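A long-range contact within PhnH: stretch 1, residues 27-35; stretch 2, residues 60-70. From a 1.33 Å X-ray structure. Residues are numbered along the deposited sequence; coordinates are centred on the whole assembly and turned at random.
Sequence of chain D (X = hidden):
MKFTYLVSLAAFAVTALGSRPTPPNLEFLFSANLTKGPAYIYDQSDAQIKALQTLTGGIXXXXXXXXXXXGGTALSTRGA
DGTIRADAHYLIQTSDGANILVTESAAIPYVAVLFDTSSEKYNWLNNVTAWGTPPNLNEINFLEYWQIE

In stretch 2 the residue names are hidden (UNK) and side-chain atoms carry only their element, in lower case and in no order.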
# COMPACT_ATOMS: atom_id res chain seq x y z
N GLU D 27 4.20 -8.02 25.88
CA GLU D 27 4.90 -7.14 26.81
C GLU D 27 4.49 -5.71 26.51
O GLU D 27 4.41 -5.33 25.34
CB GLU D 27 6.42 -7.28 26.64
CG GLU D 27 7.05 -8.44 27.40
CD GLU D 27 6.55 -8.65 28.83
OE1 GLU D 27 6.55 -7.68 29.64
OE2 GLU D 27 6.11 -9.79 29.13
N PHE D 28 4.20 -4.90 27.52
CA PHE D 28 3.79 -3.53 27.28
C PHE D 28 4.91 -2.76 26.59
O PHE D 28 6.08 -2.85 26.92
CB PHE D 28 3.42 -2.85 28.61
CG PHE D 28 2.99 -1.41 28.40
CD1 PHE D 28 1.86 -1.09 27.66
CD2 PHE D 28 3.79 -0.38 28.87
CE1 PHE D 28 1.50 0.24 27.47
CE2 PHE D 28 3.45 0.95 28.65
CZ PHE D 28 2.31 1.25 27.94
N LEU D 29 4.55 -2.08 25.48
CA LEU D 29 5.56 -1.41 24.68
C LEU D 29 5.50 0.11 24.82
O LEU D 29 6.56 0.70 25.02
CB LEU D 29 5.38 -1.81 23.20
CG LEU D 29 6.46 -1.33 22.22
CD1 LEU D 29 7.85 -1.85 22.55
CD2 LEU D 29 6.07 -1.64 20.77
N PHE D 30 4.33 0.73 24.61
CA PHE D 30 4.25 2.20 24.65
C PHE D 30 2.80 2.60 24.67
O PHE D 30 1.94 1.83 24.30
CB PHE D 30 4.96 2.92 23.48
CG PHE D 30 4.30 2.87 22.11
CD1 PHE D 30 4.29 1.69 21.36
CD2 PHE D 30 3.76 4.02 21.55
CE1 PHE D 30 3.72 1.67 20.08
CE2 PHE D 30 3.23 4.01 20.26
CZ PHE D 30 3.19 2.83 19.52
N SER D 31 2.55 3.86 25.09
CA SER D 31 1.26 4.49 24.91
C SER D 31 1.44 5.69 23.99
O SER D 31 2.52 6.27 23.85
CB SER D 31 0.68 4.93 26.23
OG SER D 31 1.54 5.93 26.75
N ALA D 32 0.32 6.06 23.38
CA ALA D 32 0.27 7.22 22.51
C ALA D 32 -0.98 8.00 22.87
O ALA D 32 -2.06 7.42 23.01
CB ALA D 32 0.24 6.81 21.05
N ASN D 33 -0.80 9.31 23.07
CA ASN D 33 -1.91 10.20 23.35
C ASN D 33 -1.92 11.23 22.21
O ASN D 33 -1.06 12.12 22.19
CB ASN D 33 -1.72 10.89 24.70
CG ASN D 33 -2.96 11.56 25.23
OD1 ASN D 33 -4.05 11.44 24.65
ND2 ASN D 33 -2.83 12.21 26.37
N LEU D 34 -2.82 11.01 21.24
CA LEU D 34 -2.66 11.61 19.93
C LEU D 34 -3.60 12.81 19.80
O LEU D 34 -4.65 12.87 20.44
CB LEU D 34 -3.01 10.53 18.90
CG LEU D 34 -2.06 9.33 18.80
CD1 LEU D 34 -2.66 8.26 17.90
CD2 LEU D 34 -0.68 9.74 18.33
N THR D 35 -3.19 13.76 18.96
CA THR D 35 -4.07 14.85 18.55
C THR D 35 -4.29 14.71 17.04
O THR D 35 -3.36 14.34 16.30
CB THR D 35 -3.57 16.24 18.97
OG1 THR D 35 -2.31 16.53 18.37
CG2 THR D 35 -3.43 16.39 20.48
N UNK D 60 4.22 10.24 23.26
CA UNK D 60 4.57 8.84 23.27
C UNK D 60 5.26 8.59 24.61
O UNK D 60 6.19 9.33 24.94
c UNK D 60 6.12 7.17 22.16
c UNK D 60 5.52 8.57 22.08
c UNK D 60 3.66 8.10 20.41
c UNK D 60 4.90 8.89 20.71
N UNK D 61 4.82 7.56 25.34
CA UNK D 61 5.44 7.29 26.63
C UNK D 61 5.57 5.79 26.82
O UNK D 61 5.01 5.01 26.07
c UNK D 61 4.60 7.91 27.72
N UNK D 62 6.27 5.41 27.87
CA UNK D 62 6.43 4.01 28.22
C UNK D 62 7.88 3.69 28.53
O UNK D 62 8.74 4.57 28.48
N UNK D 63 8.18 2.42 28.87
CA UNK D 63 9.51 2.03 29.38
C UNK D 63 10.65 1.94 28.37
O UNK D 63 11.80 1.78 28.76
c UNK D 63 9.23 0.65 30.00
c UNK D 63 8.01 0.11 29.27
c UNK D 63 7.20 1.33 28.90
N UNK D 64 10.34 2.06 27.07
CA UNK D 64 11.27 1.67 26.03
C UNK D 64 11.72 2.90 25.23
O UNK D 64 12.88 3.01 24.84
o UNK D 64 10.94 -1.55 25.98
n UNK D 64 8.86 -0.75 25.92
c UNK D 64 10.64 0.66 25.07
c UNK D 64 10.16 -0.63 25.72
N UNK D 65 10.74 3.78 24.96
CA UNK D 65 10.97 5.00 24.20
C UNK D 65 9.87 6.00 24.57
O UNK D 65 8.73 5.63 24.89
c UNK D 65 9.93 4.02 22.07
c UNK D 65 8.68 2.03 21.49
c UNK D 65 8.93 4.78 21.47
c UNK D 65 7.82 4.17 20.90
c UNK D 65 9.79 2.64 22.06
c UNK D 65 11.12 4.70 22.70
c UNK D 65 7.69 2.80 20.90
N UNK D 66 10.23 7.27 24.55
CA UNK D 66 9.25 8.32 24.76
C UNK D 66 9.58 9.46 23.80
O UNK D 66 10.71 9.57 23.34
o UNK D 66 11.63 9.12 26.06
c UNK D 66 9.28 8.79 26.21
o UNK D 66 10.41 10.73 26.97
c UNK D 66 10.54 9.60 26.45
N UNK D 67 8.57 10.30 23.55
CA UNK D 67 8.76 11.38 22.60
C UNK D 67 7.44 12.00 22.13
O UNK D 67 6.45 12.03 22.87
N UNK D 68 7.48 12.51 20.89
CA UNK D 68 6.28 13.13 20.38
C UNK D 68 6.05 12.66 18.94
O UNK D 68 6.97 12.21 18.27
o UNK D 68 7.43 15.03 19.58
c UNK D 68 6.37 14.66 20.45
c UNK D 68 6.71 15.17 21.85
N UNK D 69 4.82 12.86 18.50
CA UNK D 69 4.48 12.57 17.12
C UNK D 69 4.63 13.88 16.37
O UNK D 69 3.99 14.89 16.71
c UNK D 69 2.53 11.98 15.61
c UNK D 69 2.84 10.71 17.74
c UNK D 69 3.02 12.05 17.05
N UNK D 70 5.45 13.87 15.32
CA UNK D 70 5.72 15.00 14.45
C UNK D 70 4.57 15.28 13.49
O UNK D 70 4.27 16.42 13.15
c UNK D 70 7.25 15.72 12.53
c UNK D 70 8.47 15.91 15.45
c UNK D 70 8.24 14.66 14.61
c UNK D 70 7.03 14.74 13.67

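Position 60 has four side-chain carbons, forked at the first, with one arm two carbons long, and the arms approach Ala32 and Phe30. This is Ile60. Ile60 CD1 lies 3.7 Å from Ala32 CB, and Ile60 CG2 4.0 Å from Phe30 CD2; the branched, apolar chain fills the space beside a small methyl and an aromatic ring.

At position 61 a single carbon follows CA, and this CB sits 3.8 Å from Ser31 OG. The residue is Ala61. Its backbone pairs antiparallel with Ser31: Ser31 N donates to Ala61 O at 2.9 Å, and Ala61 N donates to Ser31 O at 3.0 Å. The small side chain shares a face of the sheet with that of Ser31.

Position 62 has no side-chain atoms and is Gly62. Its phi of 133° and psi of -180° would jam a CB against the preceding carbonyl oxygen; an ideal CB would also lie only 3.1 Å from Phe30 CA and 3.2 Å from Leu29 O.

At position 63 three carbons close a ring onto the backbone nitrogen and pack against the Phe28 ring, which identifies Pro63. Pro63 CD lies 3.8 Å from Phe28 CE2, and the proline ring restrains phi, here -76°, where the chain leaves the strand.

Position 64 carries two carbons, the second bearing one oxygen and one nitrogen, and this group reaches the Leu29 carbonyl: Asn64. Its amide can donate where a hydrocarbon could not, and Asn64 ND2 gives a hydrogen bond to Leu29 O at 2.9 Å.

Position 65 has one carbon followed by a six-carbon ring with no further atoms, set against Phe30 and Leu29, hence Phe65. Phe65 CZ lies over one face of the Phe30 ring, 3.6 Å from Phe30 CG, while Phe65 CE1 approaches Leu29 CG at 4.1 Å. The broad, flat ring thus reaches two apolar neighbours.

Position 66 has two carbons, the second with two oxygens: Asp66. Its carboxylate leads away from stretch 1 and is hydrogen-bonded elsewhere in the structure.

Position 67, without side-chain atoms, is Gly67. Its phi of 164° is readily accepted by glycine, and its N and O exchange hydrogen bonds with Ile60.

Position 68 has one carbon bearing an oxygen and a carbon: Thr68, out of reach of stretch 1.

Position 69 has one carbon carrying two others, which meet Leu34: Val69. Val69 CG2 lies 3.7 Å from Leu34 CD2, a compact apolar fit.

Position 70 repeats the four-carbon fork of Ile60. This is Ile70, which makes no contact here.

The contact therefore combines a short antiparallel pairing, centred on Ser31 and Ala61, with the hydrogen bond from the Asn64 side-chain amide to Leu29 O, while apolar packing around Phe30 supports the backbone ties. Together the stretches bury 501 Å².

Stretch 2, residues 60-70: IAGPNFDGTVI
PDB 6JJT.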